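Local structure of lipase (2ORY) at residues Lys150-Leu153 with Gln154-Glu158; Lys134-Gln137 with Lys138-Pro141; Ile253-Glu257 with Gln258-Lys262. The protein catalyses the hydrolysis of triacylglycerols, as a cold-adapted lipase with an alpha/beta-hydrolase fold from a Photobacterium. All blocks are in the same frame, centred on the assembly; numbering follows the deposited sequence.

Contact 1: residues Lys150-Leu153 with Gln154-Glu158; sequences KTIL and QFLNE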
loop_
_atom_site.group_PDB
_atom_site.type_symbol
_atom_site.label_atom_id
_atom_site.label_comp_id
_atom_site.label_asym_id
_atom_site.label_seq_id
_atom_site.Cartn_x
_atom_site.Cartn_y
_atom_site.Cartn_z
ATOM N N LYS A 150 6.348 -2.970 21.232
ATOM C CA LYS A 150 6.626 -1.564 20.974
ATOM C C LYS A 150 5.862 -1.117 19.743
ATOM O O LYS A 150 5.749 -1.872 18.780
ATOM C CB LYS A 150 8.124 -1.362 20.745
ATOM C CG LYS A 150 8.966 -1.550 21.990
ATOM C CD LYS A 150 10.282 -2.238 21.667
ATOM C CE LYS A 150 11.081 -2.516 22.938
ATOM N NZ LYS A 150 12.152 -3.519 22.687
ATOM N N THR A 151 5.316 0.095 19.784
ATOM C CA THR A 151 4.598 0.632 18.631
ATOM C C THR A 151 5.692 0.995 17.636
ATOM O O THR A 151 6.869 1.008 17.994
ATOM C CB THR A 151 3.823 1.922 18.968
ATOM O OG1 THR A 151 4.740 2.907 19.471
ATOM C CG2 THR A 151 2.712 1.634 20.000
ATOM N N ILE A 152 5.320 1.285 16.398
ATOM C CA ILE A 152 6.315 1.635 15.399
ATOM C C ILE A 152 7.058 2.903 15.844
ATOM O O ILE A 152 8.280 2.991 15.720
ATOM C CB ILE A 152 5.661 1.852 14.003
ATOM C CG1 ILE A 152 6.738 2.129 12.947
ATOM C CG2 ILE A 152 4.678 3.009 14.043
ATOM C CD1 ILE A 152 7.594 0.956 12.632
ATOM N N LEU A 153 6.329 3.877 16.381
ATOM C CA LEU A 153 6.968 5.115 16.810
ATOM C C LEU A 153 7.958 4.876 17.955
ATOM O O LEU A 153 9.084 5.390 17.934
ATOM C CB LEU A 153 5.910 6.151 17.208
ATOM C CG LEU A 153 6.427 7.534 17.618
ATOM C CD1 LEU A 153 7.358 8.062 16.552
ATOM C CD2 LEU A 153 5.259 8.479 17.842
ATOM N N GLN A 154 7.548 4.105 18.957
ATOM C CA GLN A 154 8.439 3.801 20.064
ATOM C C GLN A 154 9.676 3.057 19.552
ATOM O O GLN A 154 10.803 3.354 19.968
ATOM C CB GLN A 154 7.711 2.956 21.110
ATOM C CG GLN A 154 6.533 3.684 21.767
ATOM C CD GLN A 154 5.661 2.761 22.594
ATOM O OE1 GLN A 154 5.655 1.549 22.387
ATOM N NE2 GLN A 154 4.900 3.332 23.523
ATOM N N PHE A 155 9.482 2.096 18.650
ATOM C CA PHE A 155 10.615 1.336 18.110
ATOM C C PHE A 155 11.636 2.221 17.377
ATOM O O PHE A 155 12.845 2.085 17.575
ATOM C CB PHE A 155 10.133 0.244 17.140
ATOM C CG PHE A 155 11.254 -0.479 16.441
ATOM C CD1 PHE A 155 12.019 -1.420 17.116
ATOM C CD2 PHE A 155 11.574 -0.184 15.120
ATOM C CE1 PHE A 155 13.081 -2.050 16.487
ATOM C CE2 PHE A 155 12.635 -0.810 14.487
ATOM C CZ PHE A 155 13.391 -1.746 15.172
ATOM N N LEU A 156 11.145 3.106 16.514
ATOM C CA LEU A 156 12.027 3.987 15.761
ATOM C C LEU A 156 12.797 4.912 16.707
ATOM O O LEU A 156 14.009 5.065 16.580
ATOM C CB LEU A 156 11.224 4.823 14.755
ATOM C CG LEU A 156 10.473 4.100 13.622
ATOM C CD1 LEU A 156 9.616 5.113 12.855
ATOM C CD2 LEU A 156 11.466 3.408 12.683
ATOM N N ASN A 157 12.096 5.521 17.657
ATOM C CA ASN A 157 12.747 6.424 18.589
ATOM C C ASN A 157 13.812 5.712 19.409
ATOM O O ASN A 157 14.866 6.267 19.696
ATOM C CB ASN A 157 11.714 7.095 19.504
ATOM C CG ASN A 157 11.088 8.325 18.858
ATOM O OD1 ASN A 157 11.799 9.229 18.423
ATOM N ND2 ASN A 157 9.761 8.365 18.793
ATOM N N GLU A 158 13.543 4.464 19.755
ATOM C CA GLU A 158 14.480 3.673 20.538
ATOM C C GLU A 158 15.663 3.192 19.699
ATOM O O GLU A 158 16.805 3.121 20.174
ATOM C CB GLU A 158 13.734 2.478 21.135
ATOM C CG GLU A 158 14.601 1.356 21.640
ATOM C CD GLU A 158 13.776 0.166 22.090
ATOM O OE1 GLU A 158 13.153 0.240 23.174
ATOM O OE2 GLU A 158 13.739 -0.843 21.344
#
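T151 and Q154 exchange two hydrogen bonds in opposite directions. Q154 N donates to T151 OG1 over 3.1 Å; this hydroxyl lies between its own backbone N and carbonyl carbon (chi1 58°), on the side of the first helical turn. In return, T151 N donates to Q154 OE1 at 3.0 Å, nearly straight at the hydrogen (173°), although the donor stands above the plane of the amide, 37° out of it. Q154 CG, beside its own backbone N, passes 3.0 Å from T151 OG1, and the extended chain carries OE1 on to T151 N. This reciprocal pair is a capping box, with T151 as the N-cap of helix 152-160, in the class 3 lipase region of the chain. Behind these short capping contacts the regular helical bonds begin, F155 N to T151 O at 2.9 Å and L156 N to I152 O at 3.0 Å.

The buried side of the turn holds I152 and L156, with L153 and N157 beside them. I152 CG1 lies 4.1 Å from L156 CD1, and both side chains continue into the protein, I152 onto W186 of helix 175-189 and L156 onto L187. L153 and N157 run side by side, with L153 CD1 3.3 Å from N157 ND2. N157 ND2 is bonded chiefly to K194 O, and its bond to L153 O is weak.

Towards solvent the contact is much looser. The K150 chain, bent at chi2, runs past the helix start and meets E158 at about a right angle. Partly exposed K150 and exposed E158 are joined by a long, weak salt bridge, K150 NZ standing 3.4 Å from E158 OE2.

Contact 2: residues Lys134-Gln137 with Lys138-Pro141; sequences KTLQ and KLKP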
loop_
_atom_site.group_PDB
_atom_site.type_symbol
_atom_site.label_atom_id
_atom_site.label_comp_id
_atom_site.label_asym_id
_atom_site.label_seq_id
_atom_site.Cartn_x
_atom_site.Cartn_y
_atom_site.Cartn_z
ATOM N N LYS A 134 -4.528 4.548 12.242
ATOM C CA LYS A 134 -4.587 4.397 13.710
ATOM C C LYS A 134 -4.283 2.963 14.121
ATOM O O LYS A 134 -3.626 2.743 15.136
ATOM C CB LYS A 134 -5.954 4.825 14.284
ATOM C CG LYS A 134 -6.305 6.312 14.041
ATOM C CD LYS A 134 -5.210 7.286 14.535
ATOM C CE LYS A 134 -4.698 8.266 13.448
ATOM N NZ LYS A 134 -5.742 9.191 12.882
ATOM N N THR A 135 -4.758 1.988 13.347
ATOM C CA THR A 135 -4.462 0.600 13.673
ATOM C C THR A 135 -2.956 0.349 13.507
ATOM O O THR A 135 -2.369 -0.395 14.287
ATOM C CB THR A 135 -5.245 -0.376 12.781
ATOM O OG1 THR A 135 -4.767 -0.287 11.432
ATOM C CG2 THR A 135 -6.709 -0.028 12.799
ATOM N N LEU A 136 -2.327 0.959 12.496
ATOM C CA LEU A 136 -0.873 0.790 12.312
ATOM C C LEU A 136 -0.064 1.501 13.414
ATOM O O LEU A 136 1.019 1.057 13.769
ATOM C CB LEU A 136 -0.413 1.327 10.942
ATOM C CG LEU A 136 -0.968 0.638 9.677
ATOM C CD1 LEU A 136 -0.385 1.278 8.440
ATOM C CD2 LEU A 136 -0.646 -0.843 9.701
ATOM N N GLN A 137 -0.591 2.610 13.937
ATOM C CA GLN A 137 0.090 3.385 14.970
ATOM C C GLN A 137 0.013 2.696 16.317
ATOM O O GLN A 137 0.818 2.967 17.209
ATOM C CB GLN A 137 -0.525 4.794 15.106
ATOM C CG GLN A 137 -0.491 5.652 13.845
ATOM C CD GLN A 137 -1.188 6.994 14.029
ATOM O OE1 GLN A 137 -2.255 7.071 14.638
ATOM N NE2 GLN A 137 -0.593 8.060 13.487
ATOM N N LYS A 138 -0.961 1.806 16.472
ATOM C CA LYS A 138 -1.126 1.117 17.732
ATOM C C LYS A 138 -0.636 -0.311 17.709
ATOM O O LYS A 138 -0.540 -0.934 18.749
ATOM C CB LYS A 138 -2.593 1.174 18.170
ATOM C CG LYS A 138 -3.045 2.581 18.552
ATOM C CD LYS A 138 -4.537 2.643 18.836
ATOM C CE LYS A 138 -5.359 2.319 17.590
ATOM N NZ LYS A 138 -6.829 2.462 17.814
ATOM N N LEU A 139 -0.304 -0.832 16.533
ATOM C CA LEU A 139 0.180 -2.204 16.444
ATOM C C LEU A 139 1.435 -2.421 17.278
ATOM O O LEU A 139 2.257 -1.522 17.421
ATOM C CB LEU A 139 0.501 -2.573 14.998
ATOM C CG LEU A 139 -0.577 -2.968 13.980
ATOM C CD1 LEU A 139 0.088 -3.056 12.604
ATOM C CD2 LEU A 139 -1.233 -4.318 14.363
ATOM N N LYS A 140 1.574 -3.629 17.817
ATOM C CA LYS A 140 2.741 -4.006 18.606
ATOM C C LYS A 140 3.042 -5.467 18.309
ATOM O O LYS A 140 2.157 -6.323 18.400
ATOM C CB LYS A 140 2.495 -3.834 20.112
ATOM C CG LYS A 140 2.378 -2.375 20.571
ATOM C CD LYS A 140 2.255 -2.240 22.104
ATOM C CE LYS A 140 2.190 -0.762 22.533
ATOM N NZ LYS A 140 2.158 -0.561 24.025
ATOM N N PRO A 141 4.295 -5.776 17.942
ATOM C CA PRO A 141 4.624 -7.169 17.649
ATOM C C PRO A 141 4.403 -7.959 18.935
ATOM O O PRO A 141 4.540 -7.418 20.033
ATOM C CB PRO A 141 6.099 -7.098 17.261
ATOM C CG PRO A 141 6.288 -5.680 16.810
ATOM C CD PRO A 141 5.484 -4.919 17.814
HETATM O O HOH W 1 2.577 0.601 15.757
#
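L136 and L139 lie side by side and point the same way, with L136 CD2 3.7 Å from L139 CD1. In both, CG is anti to the carbonyl carbon (chi1 -63° and -80°) and the chain beyond is extended, which sends the methyl groups into the protein together: L136 meets L179 of helix 175-189, while L139 rests on A59 and Y61 of strand 52-63. L139 CG also sits 3.2 Å from T135 O.

K138 takes a different course. Its chain is straight through chi2 but bends at chi3 (-64°), and the bend returns CE to 3.0 Å from K134 O, so that its methylene groups lie along the preceding helical turn. The Q137 chain stays extended, and its NE2 bonds to Y115 OH.

The backbone bonds here are all weak: K138 N has K134 O at 3.1 Å and T135 O at 3.4 Å, and L139 N has T135 O. A water donates to both L136 O, at 2.6 Å, and L139 O, at 2.7 Å. Such loosening bonds with a bridging water fit the C-terminal end of helix 127-138, where the chain extends at L139 towards the central sheet of the alpha/beta-hydrolase fold.

Contact 3: residues Ile253-Glu257 with Gln258-Lys262; sequences IYISE and QASVK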
loop_
_atom_site.group_PDB
_atom_site.type_symbol
_atom_site.label_atom_id
_atom_site.label_comp_id
_atom_site.label_asym_id
_atom_site.label_seq_id
_atom_site.Cartn_x
_atom_site.Cartn_y
_atom_site.Cartn_z
ATOM N N ILE A 253 -12.781 0.889 -18.648
ATOM C CA ILE A 253 -11.336 0.795 -18.524
ATOM C C ILE A 253 -10.757 -0.338 -19.369
ATOM O O ILE A 253 -9.631 -0.232 -19.844
ATOM C CB ILE A 253 -10.908 0.564 -17.039
ATOM C CG1 ILE A 253 -9.385 0.504 -16.940
ATOM C CG2 ILE A 253 -11.494 -0.755 -16.502
ATOM C CD1 ILE A 253 -8.710 1.825 -17.182
ATOM N N TYR A 254 -11.516 -1.414 -19.557
ATOM C CA TYR A 254 -11.028 -2.559 -20.331
ATOM C C TYR A 254 -11.707 -2.713 -21.679
ATOM O O TYR A 254 -11.897 -3.826 -22.174
ATOM C CB TYR A 254 -11.192 -3.860 -19.539
ATOM C CG TYR A 254 -10.527 -3.845 -18.178
ATOM C CD1 TYR A 254 -9.213 -3.391 -18.015
ATOM C CD2 TYR A 254 -11.219 -4.271 -17.051
ATOM C CE1 TYR A 254 -8.617 -3.359 -16.742
ATOM C CE2 TYR A 254 -10.639 -4.248 -15.790
ATOM C CZ TYR A 254 -9.347 -3.790 -15.634
ATOM O OH TYR A 254 -8.829 -3.735 -14.361
ATOM N N ILE A 255 -12.073 -1.588 -22.272
ATOM C CA ILE A 255 -12.725 -1.604 -23.561
ATOM C C ILE A 255 -11.800 -0.918 -24.542
ATOM O O ILE A 255 -11.677 0.308 -24.538
ATOM C CB ILE A 255 -14.072 -0.852 -23.523
ATOM C CG1 ILE A 255 -15.045 -1.566 -22.588
ATOM C CG2 ILE A 255 -14.671 -0.771 -24.928
ATOM C CD1 ILE A 255 -16.364 -0.840 -22.414
ATOM N N SER A 256 -11.129 -1.714 -25.364
ATOM C CA SER A 256 -10.224 -1.176 -26.366
ATOM C C SER A 256 -10.676 -1.624 -27.751
ATOM O O SER A 256 -11.868 -1.816 -28.008
ATOM C CB SER A 256 -8.795 -1.662 -26.111
ATOM O OG SER A 256 -8.693 -3.062 -26.307
ATOM N N GLU A 257 -9.713 -1.779 -28.647
ATOM C CA GLU A 257 -10.001 -2.217 -30.001
ATOM C C GLU A 257 -9.376 -3.596 -30.146
ATOM O O GLU A 257 -9.480 -4.237 -31.188
ATOM C CB GLU A 257 -9.402 -1.232 -31.009
ATOM C CG GLU A 257 -9.901 0.200 -30.817
ATOM C CD GLU A 257 -9.353 1.173 -31.851
ATOM O OE1 GLU A 257 -8.111 1.300 -31.961
ATOM O OE2 GLU A 257 -10.168 1.816 -32.548
ATOM N N GLN A 258 -8.735 -4.044 -29.071
ATOM C CA GLN A 258 -8.086 -5.345 -29.038
ATOM C C GLN A 258 -8.922 -6.314 -28.200
ATOM O O GLN A 258 -8.819 -7.535 -28.355
ATOM C CB GLN A 258 -6.687 -5.223 -28.417
ATOM C CG GLN A 258 -5.552 -5.815 -29.250
ATOM C CD GLN A 258 -5.157 -4.916 -30.407
ATOM O OE1 GLN A 258 -5.990 -4.556 -31.240
ATOM N NE2 GLN A 258 -3.876 -4.545 -30.465
ATOM N N ALA A 259 -9.747 -5.759 -27.312
ATOM C CA ALA A 259 -10.588 -6.566 -26.441
ATOM C C ALA A 259 -11.660 -5.720 -25.777
ATOM O O ALA A 259 -11.563 -4.498 -25.738
ATOM C CB ALA A 259 -9.738 -7.249 -25.382
ATOM N N SER A 260 -12.682 -6.386 -25.251
ATOM C CA SER A 260 -13.787 -5.700 -24.586
ATOM C C SER A 260 -14.286 -6.485 -23.384
ATOM O O SER A 260 -15.083 -7.412 -23.531
ATOM C CB SER A 260 -14.945 -5.499 -25.562
ATOM O OG SER A 260 -16.084 -4.967 -24.903
ATOM N N VAL A 261 -13.814 -6.107 -22.199
ATOM C CA VAL A 261 -14.213 -6.757 -20.957
ATOM C C VAL A 261 -15.044 -5.773 -20.149
ATOM O O VAL A 261 -14.515 -4.800 -19.628
ATOM C CB VAL A 261 -12.982 -7.163 -20.156
ATOM C CG1 VAL A 261 -13.370 -7.562 -18.743
ATOM C CG2 VAL A 261 -12.304 -8.309 -20.850
ATOM N N LYS A 262 -16.342 -6.021 -20.042
ATOM C CA LYS A 262 -17.206 -5.103 -19.307
ATOM C C LYS A 262 -17.681 -5.598 -17.946
ATOM O O LYS A 262 -17.829 -6.803 -17.718
ATOM C CB LYS A 262 -18.430 -4.740 -20.154
ATOM C CG LYS A 262 -18.104 -4.345 -21.582
ATOM C CD LYS A 262 -19.382 -4.131 -22.390
ATOM C CE LYS A 262 -19.104 -4.254 -23.877
ATOM N NZ LYS A 262 -18.487 -5.579 -24.189
HETATM O O HOH W 2 -14.339 -2.121 -18.969
#
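A chi1 of 66° at S256 sets OG between its own backbone N and carbonyl carbon, turned into the bend that follows, where two successive backbone N-H groups find it. Q258 N donates to S256 OG over 2.9 Å, and A259 N donates to the same oxygen over 3.1 Å with a less straight approach. On the second segment, S260 has OG anti to its backbone N, and K262 is bent at chi4 (56°), so that the lysine curls back and its NZ donates to S260 OG at 2.6 Å.

The bond from Q258 N to S256 OG makes this an ST turn, and it closes a short hairpin-like turn with a single antiparallel bridge. S256 N reaches A259 O at 2.8 Å, the donor lying almost in line with the A259 carbonyl bond. V261 N reaches Y254 O at 3.0 Å; the N-H points almost straight at the oxygen, but the donor stands 37° out of the carbonyl plane. Bracketed by these two bonds, I255 and S260 form the bridge as a non-hydrogen-bonded pair. A water accepts from Y254 N and donates to V261 O, tying the open end of the turn.

The two faces differ. On the exposed face of I255, S260 and K262, I255 CD1 approaches K262 CG to 4.0 Å, the chains crossing at about a right angle. On the buried face of Y254 and V261, Y254 CB packs 3.8 Å from V261 CB, while the ring leads away from the turn: I253 CG2 covers one side of it, over its centre, and V261 O lies at the edge, near the ring plane. Y254 OH bonds to L235 O, and the ring meets Y304 and packs against Q307, A308 and Q311 of helix 304-319. The Y254 side chain lies near, without touching, the residues of a probable Ser-His-Asp triad (S174, H312, D236).

In the fold
Along the chain, contact 2 comes first, then contact 1, then contact 3. The first two are neighbours, their centres 10 Å apart: contact 2 covers the end of helix 127-138 and contact 1 the start of helix 152-160. They touch directly, for example T151 CG2 at 3.5 Å from K140 CE. Both reach helix 175-189, which starts at the probable nucleophile elbow, and the sheet running from strand 52-63 to strand 199-206. Contact 3 lies across the chain's centre, about 48 Å from contact 1 and 41 Å from contact 2 between centres, in the loop between helices 244-247 and 265-278. Two helix ends on one side and an outlying hairpin-like turn on the other thus share no contact.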